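Local coordinates for protein acetyl-CoA acetyltransferase (Mycobacterium smegmatis, PDB 4EGV) that is a monomeric thiolase-like protein that probably has acyltransferase activity and carries an additional C-terminal domain, at residues S225-K230 and G366-G371; Y343-F348 and G371-F376; M217-A222 and R240-L245; V25-E30 and G387-V392. All coordinates share one frame; numbering follows the deposited sequence.

Overall arrangement
The four contacts run from the middle of the thiolase fold to its flank. Interactions 1, 2 and 4 are buried, whereas interaction 3 is only partly buried and lies about 25 Å from interaction 4, centre to centre. Helix 210-230 serves both interactions 1 and 3. Interactions 1 and 2 share Gly371, where loop 366-371 runs into helix 373-376, whose Phe375 and Phe376 touch interaction 1. Interaction 4 joins strand 20-29 to helix 383-397, which also touches Leu369 and Thr370. All four rest on apolar contact, but their polar parts differ: a threonine-bound turn in 1, backbone carbonyls facing apolar side chains in 2, a charged helix cap in 3 and a glutamine-glutamate approach in 4.

Interaction 1 (S225-K230 and G366-G371); sequences SKVAAK and GLTLTG
Val227 is the side chain of segment 225-230 that points directly at the loop 366-371, and its two methyls are used unequally. CG1 stands anti to the backbone N (chi1 164°), which carries it into the bend of the loop, 3.7 Å from Gly371 N and 3.9 Å from Thr370 C. On one flank of the bend Thr368 turns its methyl outward to meet it, CG2 of Thr368 lying 4.0 Å from CG1 of Val227. The same rotation about CA-CB that presents this methyl to the helix sets OG1 of Thr368 anti to its own backbone N (chi1 -171°) and inside the turn. There OG1 accepts two bonds, from Gly371 N at 3.0 Å, nearly straight at 164°, and from Thr370 N at 3.3 Å. Thr368 thus has an apolar branch facing the helix and a polar branch holding the loop in shape. Asp341 OD1 also accepts from Leu369 N and has weak bonds with Thr368 OG1 and Thr370 N.

One helical residue further on, Ala228 lies against Gly371, its CB 3.6 Å from Gly371 CA. The absence of a side chain on Gly371 allows this close backbone approach. Thr370 O passes 3.8 Å from Ala228 CA and takes its hydrogen bond from Asn231, just beyond the segment. Thr368 OG1 forms an ST turn with Thr370 N and an ST motif with Gly371 N; the Thr368 methyl and the backbone up to Gly371 form the surface on which the C-terminal part of helix 210-230 rests, in the loop leading into helix 373-376 of the thiolase fold.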
# COMPACT_ATOMS: atom_id res chain seq x y z
N SER A 225 12.99 8.33 -4.60
CA SER A 225 12.85 9.77 -4.72
C SER A 225 13.42 10.29 -6.01
O SER A 225 13.02 11.35 -6.48
CB SER A 225 13.37 10.55 -3.50
OG SER A 225 14.77 10.52 -3.39
N LYS A 226 14.33 9.53 -6.62
CA LYS A 226 14.85 9.89 -7.92
C LYS A 226 13.81 9.74 -9.02
O LYS A 226 13.61 10.66 -9.82
CB LYS A 226 16.08 9.08 -8.25
CG LYS A 226 16.63 9.45 -9.62
CD LYS A 226 18.07 9.00 -9.90
CE LYS A 226 18.11 7.69 -10.70
NZ LYS A 226 18.03 6.53 -9.81
N VAL A 227 13.15 8.58 -9.05
CA VAL A 227 12.03 8.34 -9.95
C VAL A 227 10.93 9.38 -9.70
O VAL A 227 10.31 9.85 -10.62
CB VAL A 227 11.49 6.89 -9.78
CG1 VAL A 227 10.09 6.71 -10.40
CG2 VAL A 227 12.47 5.88 -10.34
N ALA A 228 10.70 9.73 -8.45
CA ALA A 228 9.68 10.65 -8.09
C ALA A 228 9.93 12.03 -8.64
O ALA A 228 8.99 12.72 -9.00
CB ALA A 228 9.51 10.70 -6.61
N ALA A 229 11.20 12.43 -8.72
CA ALA A 229 11.54 13.81 -9.12
C ALA A 229 11.33 14.05 -10.62
O ALA A 229 11.05 15.18 -11.04
CB ALA A 229 12.94 14.18 -8.69
N LYS A 230 11.42 12.99 -11.41
CA LYS A 230 11.22 13.06 -12.85
C LYS A 230 9.78 12.78 -13.27
O LYS A 230 9.44 12.88 -14.44
CB LYS A 230 12.15 12.09 -13.58
CG LYS A 230 13.63 12.47 -13.53
CD LYS A 230 14.48 11.25 -13.91
CE LYS A 230 15.94 11.51 -13.61
NZ LYS A 230 16.75 10.28 -13.35
N GLY A 366 13.74 -1.75 -10.95
CA GLY A 366 13.19 -0.72 -10.11
C GLY A 366 12.03 -1.27 -9.31
O GLY A 366 11.34 -2.17 -9.75
N LEU A 367 11.77 -0.72 -8.14
CA LEU A 367 10.60 -1.15 -7.36
C LEU A 367 9.40 -0.19 -7.39
O LEU A 367 8.39 -0.44 -6.78
CB LEU A 367 10.99 -1.47 -5.92
CG LEU A 367 12.20 -2.39 -5.79
CD1 LEU A 367 12.67 -2.38 -4.36
CD2 LEU A 367 11.83 -3.80 -6.23
N THR A 368 9.52 0.90 -8.14
CA THR A 368 8.45 1.88 -8.27
C THR A 368 8.31 2.44 -9.68
O THR A 368 9.25 2.55 -10.43
CB THR A 368 8.59 3.03 -7.23
OG1 THR A 368 7.42 3.83 -7.25
CG2 THR A 368 9.83 3.90 -7.51
N LEU A 369 7.10 2.76 -10.03
CA LEU A 369 6.84 3.36 -11.30
C LEU A 369 6.49 4.82 -11.12
O LEU A 369 6.55 5.60 -12.03
CB LEU A 369 5.67 2.64 -11.93
CG LEU A 369 5.98 1.30 -12.54
CD1 LEU A 369 4.67 0.63 -12.95
CD2 LEU A 369 6.88 1.52 -13.73
N THR A 370 6.10 5.17 -9.91
CA THR A 370 5.53 6.43 -9.60
C THR A 370 6.55 7.33 -8.88
O THR A 370 6.66 8.52 -9.13
CB THR A 370 4.29 6.18 -8.74
OG1 THR A 370 3.22 5.72 -9.56
CG2 THR A 370 3.85 7.42 -8.11
N GLY A 371 7.27 6.72 -8.00
CA GLY A 371 8.15 7.46 -7.17
C GLY A 371 7.87 7.16 -5.74
O GLY A 371 8.66 7.44 -4.92

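Interaction 2 (Y343-F348 and G371-F376); sequences YSCFPF and GGLPFF
Leu373, in the first turn of helix 373-376, carries most of this contact. Its CB lies beside the backbone of the opposite loop, 3.4 Å from Ser344 O and 3.6 Å from Cys345 CA. From CG, set off the usual staggered positions (chi1 -109°), the CD1 branch runs obliquely across Tyr343 at its phenol end: CD1 of Leu373 is 3.5 Å from CZ and 3.4 Å from OH of Tyr343. The same methyl also meets Cys345, with CD1 of Leu373 3.7 Å from both CB and SG.

The neighbours of Leu373 extend the contact. Pro374 brings its ring CD to 3.3 Å from Ser344 O. Ser344 OG, set between the backbone N and carbonyl carbon (chi1 57°), lies 3.4 Å from Gly372 CA. Gly372 occupies the N-cap position and, having no side chain, admits the serine oxygen.

The leucine thus packs by dispersion forces on a loop that probably corresponds to the HDCF loop of SCP2 thiolases. The buried Tyr343 hydroxyl has its hydrogen-bond partner in Gly380 O, and its contact with the CD1 methyl is van der Waals.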
# COMPACT_ATOMS: atom_id res chain seq x y z
N TYR A 343 3.88 -0.73 -3.12
CA TYR A 343 3.40 0.30 -2.23
C TYR A 343 4.41 0.56 -1.11
O TYR A 343 4.89 -0.36 -0.44
CB TYR A 343 2.06 -0.15 -1.67
CG TYR A 343 1.30 0.89 -0.89
CD1 TYR A 343 0.20 1.54 -1.46
CD2 TYR A 343 1.66 1.21 0.43
CE1 TYR A 343 -0.52 2.48 -0.77
CE2 TYR A 343 0.96 2.16 1.15
CZ TYR A 343 -0.14 2.80 0.55
OH TYR A 343 -0.85 3.74 1.26
N SER A 344 4.67 1.85 -0.87
CA SER A 344 5.80 2.32 -0.06
C SER A 344 5.52 3.55 0.80
O SER A 344 6.18 4.58 0.62
CB SER A 344 6.98 2.63 -1.00
OG SER A 344 6.63 3.58 -2.00
N CYS A 345 4.58 3.49 1.74
CA CYS A 345 4.43 4.67 2.63
C CYS A 345 5.67 4.66 3.56
O CYS A 345 6.33 5.66 3.80
CB CYS A 345 3.07 4.68 3.36
SG CYS A 345 2.30 6.32 3.85
N PHE A 346 6.00 3.46 4.00
CA PHE A 346 7.17 3.18 4.83
C PHE A 346 7.99 2.08 4.16
O PHE A 346 7.53 1.38 3.30
CB PHE A 346 6.68 2.76 6.22
CG PHE A 346 5.78 3.79 6.87
CD1 PHE A 346 6.34 4.85 7.60
CD2 PHE A 346 4.39 3.72 6.73
CE1 PHE A 346 5.53 5.82 8.18
CE2 PHE A 346 3.58 4.68 7.30
CZ PHE A 346 4.14 5.73 8.03
N PRO A 347 9.24 1.95 4.54
CA PRO A 347 10.09 0.92 3.99
C PRO A 347 9.60 -0.52 4.18
O PRO A 347 9.77 -1.35 3.29
CB PRO A 347 11.39 1.13 4.75
CG PRO A 347 11.42 2.52 5.01
CD PRO A 347 10.03 2.90 5.32
N PHE A 348 9.01 -0.81 5.32
CA PHE A 348 8.62 -2.15 5.67
C PHE A 348 7.86 -2.95 4.59
O PHE A 348 8.26 -4.07 4.28
CB PHE A 348 7.90 -2.17 7.01
CG PHE A 348 7.40 -3.52 7.37
CD1 PHE A 348 8.25 -4.47 8.00
CD2 PHE A 348 6.11 -3.92 6.98
CE1 PHE A 348 7.80 -5.80 8.28
CE2 PHE A 348 5.62 -5.25 7.26
CZ PHE A 348 6.48 -6.19 7.92
N GLY A 371 7.27 6.72 -8.00
CA GLY A 371 8.15 7.46 -7.17
C GLY A 371 7.87 7.16 -5.74
O GLY A 371 8.66 7.44 -4.92
N GLY A 372 6.71 6.59 -5.45
CA GLY A 372 6.37 6.19 -4.11
C GLY A 372 5.86 7.26 -3.20
O GLY A 372 5.82 8.39 -3.58
N LEU A 373 5.48 6.89 -1.99
CA LEU A 373 4.60 7.68 -1.17
C LEU A 373 5.13 8.91 -0.48
O LEU A 373 4.64 9.99 -0.67
CB LEU A 373 3.80 6.83 -0.21
CG LEU A 373 2.35 6.76 -0.60
CD1 LEU A 373 1.65 5.83 0.19
CD2 LEU A 373 1.68 8.07 -0.56
N PRO A 374 6.15 8.78 0.33
CA PRO A 374 6.62 10.02 0.87
C PRO A 374 6.72 10.98 -0.31
O PRO A 374 6.13 12.04 -0.27
CB PRO A 374 7.97 9.65 1.43
CG PRO A 374 7.96 8.29 1.53
CD PRO A 374 7.15 7.74 0.49
N PHE A 375 7.45 10.57 -1.35
CA PHE A 375 8.00 11.45 -2.35
C PHE A 375 7.05 11.92 -3.40
O PHE A 375 7.09 13.01 -3.81
CB PHE A 375 9.24 10.82 -2.99
CG PHE A 375 10.16 10.15 -2.04
CD1 PHE A 375 10.96 10.86 -1.21
CD2 PHE A 375 10.19 8.79 -1.94
CE1 PHE A 375 11.76 10.21 -0.32
CE2 PHE A 375 10.98 8.18 -1.08
CZ PHE A 375 11.77 8.88 -0.28
N PHE A 376 6.19 11.04 -3.84
CA PHE A 376 5.19 11.30 -4.86
C PHE A 376 4.13 12.29 -4.39
O PHE A 376 3.65 13.09 -5.18
CB PHE A 376 4.55 9.99 -5.37
CG PHE A 376 3.46 10.20 -6.43
CD1 PHE A 376 3.78 10.67 -7.70
CD2 PHE A 376 2.13 9.90 -6.15
CE1 PHE A 376 2.79 10.84 -8.67
CE2 PHE A 376 1.13 10.08 -7.12
CZ PHE A 376 1.47 10.57 -8.37

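Interaction 3 (M217-A222 and R240-L245); sequences MAELFA and RSVEEL
A capping box opens helix 242-246, whose first turn packs on helix 210-230. Ser241 is the N-cap: its OG accepts from Glu244 N at 3.3 Å, and Glu244 OE1 accepts in return from Ser241 N, both bonds weak. The second carboxylate oxygen, OE2 of Glu244, forms a salt bridge with Arg240 NH1 at 3.0 Å. It lies in the guanidinium plane, whereas the nitrogen meets OE2 from above the carboxylate plane, 32° out of it.

Both helices belong to the region between strands 136-143 and 271-279, which probably corresponds to the loop domain of thiolases, and the contact between them is largely apolar. Ala218 and Ala222, one turn apart, present their methyls to the second helix. Ala218 CB is 3.9 Å from Leu245 CB, and Ala222 CB reaches Arg240 O at 3.6 Å. Val242 spreads its branches along helix 210-230, CG2 lying 3.8 Å from Ala222 CB, while CG1 meets Glu219 CG at 3.8 Å as the two side chains cross obliquely. Leu245 CD1 is 3.8 Å from Ala222 N. Farther along helix 210-230, Ser225 OG accepts from Arg240 N.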
# COMPACT_ATOMS: atom_id res chain seq x y z
N MSE A 217 17.35 1.25 4.88
CA MSE A 217 16.18 2.07 4.59
C MSE A 217 16.46 3.24 3.66
O MSE A 217 15.66 3.57 2.79
CB MSE A 217 15.60 2.65 5.86
CG MSE A 217 14.86 1.72 6.73
SE MSE A 217 13.95 2.63 8.26
CE MSE A 217 15.29 3.87 8.92
N ALA A 218 17.57 3.93 3.88
CA ALA A 218 17.96 5.00 3.01
C ALA A 218 18.35 4.49 1.63
O ALA A 218 18.08 5.15 0.65
CB ALA A 218 19.06 5.79 3.65
N GLU A 219 18.96 3.30 1.55
CA GLU A 219 19.36 2.71 0.27
C GLU A 219 18.22 2.14 -0.55
O GLU A 219 18.30 2.07 -1.77
CB GLU A 219 20.45 1.65 0.44
CG GLU A 219 21.84 2.27 0.50
CD GLU A 219 22.98 1.27 0.45
OE1 GLU A 219 22.93 0.23 1.15
OE2 GLU A 219 23.95 1.57 -0.28
N LEU A 220 17.17 1.74 0.15
CA LEU A 220 15.93 1.36 -0.45
C LEU A 220 15.21 2.58 -1.04
O LEU A 220 14.76 2.54 -2.19
CB LEU A 220 15.05 0.66 0.59
CG LEU A 220 13.70 0.19 0.10
CD1 LEU A 220 13.84 -0.98 -0.77
CD2 LEU A 220 12.85 -0.10 1.26
N PHE A 221 15.14 3.67 -0.27
CA PHE A 221 14.30 4.82 -0.61
C PHE A 221 14.85 5.89 -1.54
O PHE A 221 14.06 6.64 -2.14
CB PHE A 221 13.77 5.50 0.66
CG PHE A 221 12.40 5.04 1.08
CD1 PHE A 221 11.93 3.77 0.75
CD2 PHE A 221 11.60 5.85 1.87
CE1 PHE A 221 10.68 3.36 1.16
CE2 PHE A 221 10.36 5.42 2.30
CZ PHE A 221 9.90 4.18 1.93
N ALA A 222 16.18 5.98 -1.65
CA ALA A 222 16.81 7.02 -2.49
C ALA A 222 16.47 6.85 -3.98
O ALA A 222 16.11 7.83 -4.65
CB ALA A 222 18.29 7.14 -2.25
N ARG A 240 16.59 13.01 -3.17
CA ARG A 240 17.39 12.82 -1.96
C ARG A 240 18.43 11.71 -2.15
O ARG A 240 18.13 10.68 -2.74
CB ARG A 240 16.51 12.54 -0.72
CG ARG A 240 15.28 13.48 -0.52
CD ARG A 240 15.64 14.85 0.04
NE ARG A 240 14.46 15.62 0.37
CZ ARG A 240 14.49 16.86 0.87
NH1 ARG A 240 15.64 17.48 1.10
NH2 ARG A 240 13.35 17.48 1.15
N SER A 241 19.65 11.94 -1.67
CA SER A 241 20.70 10.92 -1.65
C SER A 241 20.59 10.05 -0.39
O SER A 241 19.94 10.41 0.58
CB SER A 241 22.09 11.56 -1.74
OG SER A 241 22.42 12.27 -0.55
N VAL A 242 21.25 8.91 -0.42
CA VAL A 242 21.32 7.98 0.70
C VAL A 242 21.81 8.66 1.96
O VAL A 242 21.23 8.49 3.02
CB VAL A 242 22.23 6.78 0.33
CG1 VAL A 242 22.50 5.90 1.52
CG2 VAL A 242 21.65 5.95 -0.84
N GLU A 243 22.89 9.44 1.85
CA GLU A 243 23.53 10.15 2.96
C GLU A 243 22.58 11.18 3.57
O GLU A 243 22.46 11.28 4.79
CB GLU A 243 24.82 10.83 2.44
CG GLU A 243 25.90 11.24 3.49
CD GLU A 243 26.78 10.05 3.99
OE1 GLU A 243 26.27 9.22 4.78
OE2 GLU A 243 27.99 9.95 3.63
N GLU A 244 21.91 11.94 2.70
CA GLU A 244 20.93 12.95 3.09
C GLU A 244 19.78 12.35 3.91
O GLU A 244 19.39 12.92 4.91
CB GLU A 244 20.41 13.64 1.84
CG GLU A 244 19.62 14.93 2.02
CD GLU A 244 19.19 15.53 0.65
OE1 GLU A 244 19.63 15.02 -0.41
OE2 GLU A 244 18.42 16.51 0.63
N LEU A 245 19.25 11.19 3.49
CA LEU A 245 18.16 10.48 4.19
C LEU A 245 18.55 9.90 5.56
O LEU A 245 17.75 9.88 6.49
CB LEU A 245 17.58 9.35 3.33
CG LEU A 245 16.68 9.67 2.13
CD1 LEU A 245 16.41 8.47 1.26
CD2 LEU A 245 15.39 10.26 2.59

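Interaction 4 (V25-E30 and G387-V392); sequences VGQFTE and GIAEAV
The flat amide of Gln27 and the carboxylate of Glu390 cross at about a right angle as side chains, their planes 66° apart, and the amide carbon CD of Gln27 stands 3.9 Å from OE2 of Glu390. The methyl of Ala389 approaches the same amide, its CB 4.1 Å from Gln27 CD. In the thiolase fold this is a strand-on-helix contact. Strand 20-29 belongs to the large mixed sheet. On helix 383-397, Ile388 touches Leu275 and Val405, and Ala391 also touches Val405, consistent with the buried helix between the two halves of a thiolase fold. The short axes approach to 8.1 Å at an angle of 125°.

Glu390 points away from the strand at its base, but its chain bends at chi2 (-45°) and brings the carboxylate back toward Gln27, whose chain beyond CG is extended. Val25, two residues before Gln27, faces the helix from the same side of the strand. Val25 CB rests on Ala389 CB at 3.8 Å, at the pair whose CA atoms are nearest across the contact. Val25 CG2 lies 3.9 Å from Ala389 O, and CG1 meets Val392 CG1 obliquely at 3.6 Å.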
# COMPACT_ATOMS: atom_id res chain seq x y z
N VAL A 25 -6.78 5.41 -18.84
CA VAL A 25 -6.24 5.75 -17.52
C VAL A 25 -6.10 7.28 -17.41
O VAL A 25 -5.85 7.98 -18.40
CB VAL A 25 -4.90 4.98 -17.18
CG1 VAL A 25 -5.14 3.51 -17.11
CG2 VAL A 25 -3.80 5.27 -18.14
N GLY A 26 -6.27 7.82 -16.22
CA GLY A 26 -6.17 9.25 -16.12
C GLY A 26 -5.52 9.70 -14.87
O GLY A 26 -5.82 9.20 -13.83
N GLN A 27 -4.62 10.65 -14.99
CA GLN A 27 -4.03 11.30 -13.81
C GLN A 27 -4.18 12.81 -13.83
O GLN A 27 -4.24 13.39 -14.87
CB GLN A 27 -2.57 10.91 -13.70
CG GLN A 27 -2.39 9.57 -13.13
CD GLN A 27 -0.98 9.14 -13.17
OE1 GLN A 27 -0.47 8.70 -14.21
NE2 GLN A 27 -0.31 9.23 -12.02
N PHE A 28 -4.26 13.44 -12.69
CA PHE A 28 -4.31 14.88 -12.61
C PHE A 28 -3.72 15.40 -11.33
O PHE A 28 -4.00 14.85 -10.26
CB PHE A 28 -5.75 15.35 -12.71
CG PHE A 28 -5.90 16.84 -12.71
CD1 PHE A 28 -5.58 17.56 -13.84
CD2 PHE A 28 -6.37 17.51 -11.58
CE1 PHE A 28 -5.74 18.94 -13.88
CE2 PHE A 28 -6.52 18.88 -11.59
CZ PHE A 28 -6.22 19.61 -12.73
N THR A 29 -2.93 16.47 -11.44
CA THR A 29 -2.38 17.19 -10.28
C THR A 29 -2.64 18.69 -10.42
O THR A 29 -2.48 19.24 -11.50
CB THR A 29 -0.85 16.92 -10.12
OG1 THR A 29 -0.63 15.54 -9.90
CG2 THR A 29 -0.27 17.69 -8.94
N GLU A 30 -3.04 19.34 -9.32
CA GLU A 30 -3.19 20.82 -9.24
C GLU A 30 -2.23 21.51 -8.24
O GLU A 30 -2.01 21.02 -7.13
CB GLU A 30 -4.64 21.19 -8.94
CG GLU A 30 -4.93 22.69 -8.84
CD GLU A 30 -6.28 22.99 -8.19
OE1 GLU A 30 -6.76 22.22 -7.31
OE2 GLU A 30 -6.86 24.02 -8.54
N GLY A 387 -0.15 4.16 -9.58
CA GLY A 387 0.60 2.97 -9.90
C GLY A 387 0.04 2.18 -11.07
O GLY A 387 0.75 1.90 -12.02
N ILE A 388 -1.25 1.85 -10.98
CA ILE A 388 -1.97 1.20 -12.05
C ILE A 388 -1.94 2.00 -13.35
O ILE A 388 -1.73 1.44 -14.43
CB ILE A 388 -3.41 0.84 -11.64
CG1 ILE A 388 -3.38 -0.08 -10.42
CG2 ILE A 388 -4.17 0.20 -12.77
CD1 ILE A 388 -4.73 -0.38 -9.76
N ALA A 389 -2.16 3.30 -13.26
CA ALA A 389 -2.11 4.13 -14.44
C ALA A 389 -0.71 4.09 -15.08
O ALA A 389 -0.62 3.88 -16.26
CB ALA A 389 -2.58 5.54 -14.16
N GLU A 390 0.34 4.22 -14.29
CA GLU A 390 1.70 4.17 -14.81
C GLU A 390 2.06 2.80 -15.41
O GLU A 390 2.72 2.74 -16.45
CB GLU A 390 2.76 4.56 -13.77
CG GLU A 390 2.89 6.02 -13.44
CD GLU A 390 2.90 6.98 -14.63
OE1 GLU A 390 3.17 6.57 -15.79
OE2 GLU A 390 2.64 8.19 -14.39
N ALA A 391 1.65 1.73 -14.72
CA ALA A 391 1.74 0.35 -15.21
C ALA A 391 1.11 0.17 -16.55
O ALA A 391 1.72 -0.39 -17.42
CB ALA A 391 1.12 -0.62 -14.25
N VAL A 392 -0.13 0.63 -16.70
CA VAL A 392 -0.87 0.54 -17.96
C VAL A 392 -0.23 1.29 -19.12
O VAL A 392 -0.19 0.78 -20.19
CB VAL A 392 -2.36 0.99 -17.78
CG1 VAL A 392 -2.96 1.43 -19.06
CG2 VAL A 392 -3.21 -0.11 -17.17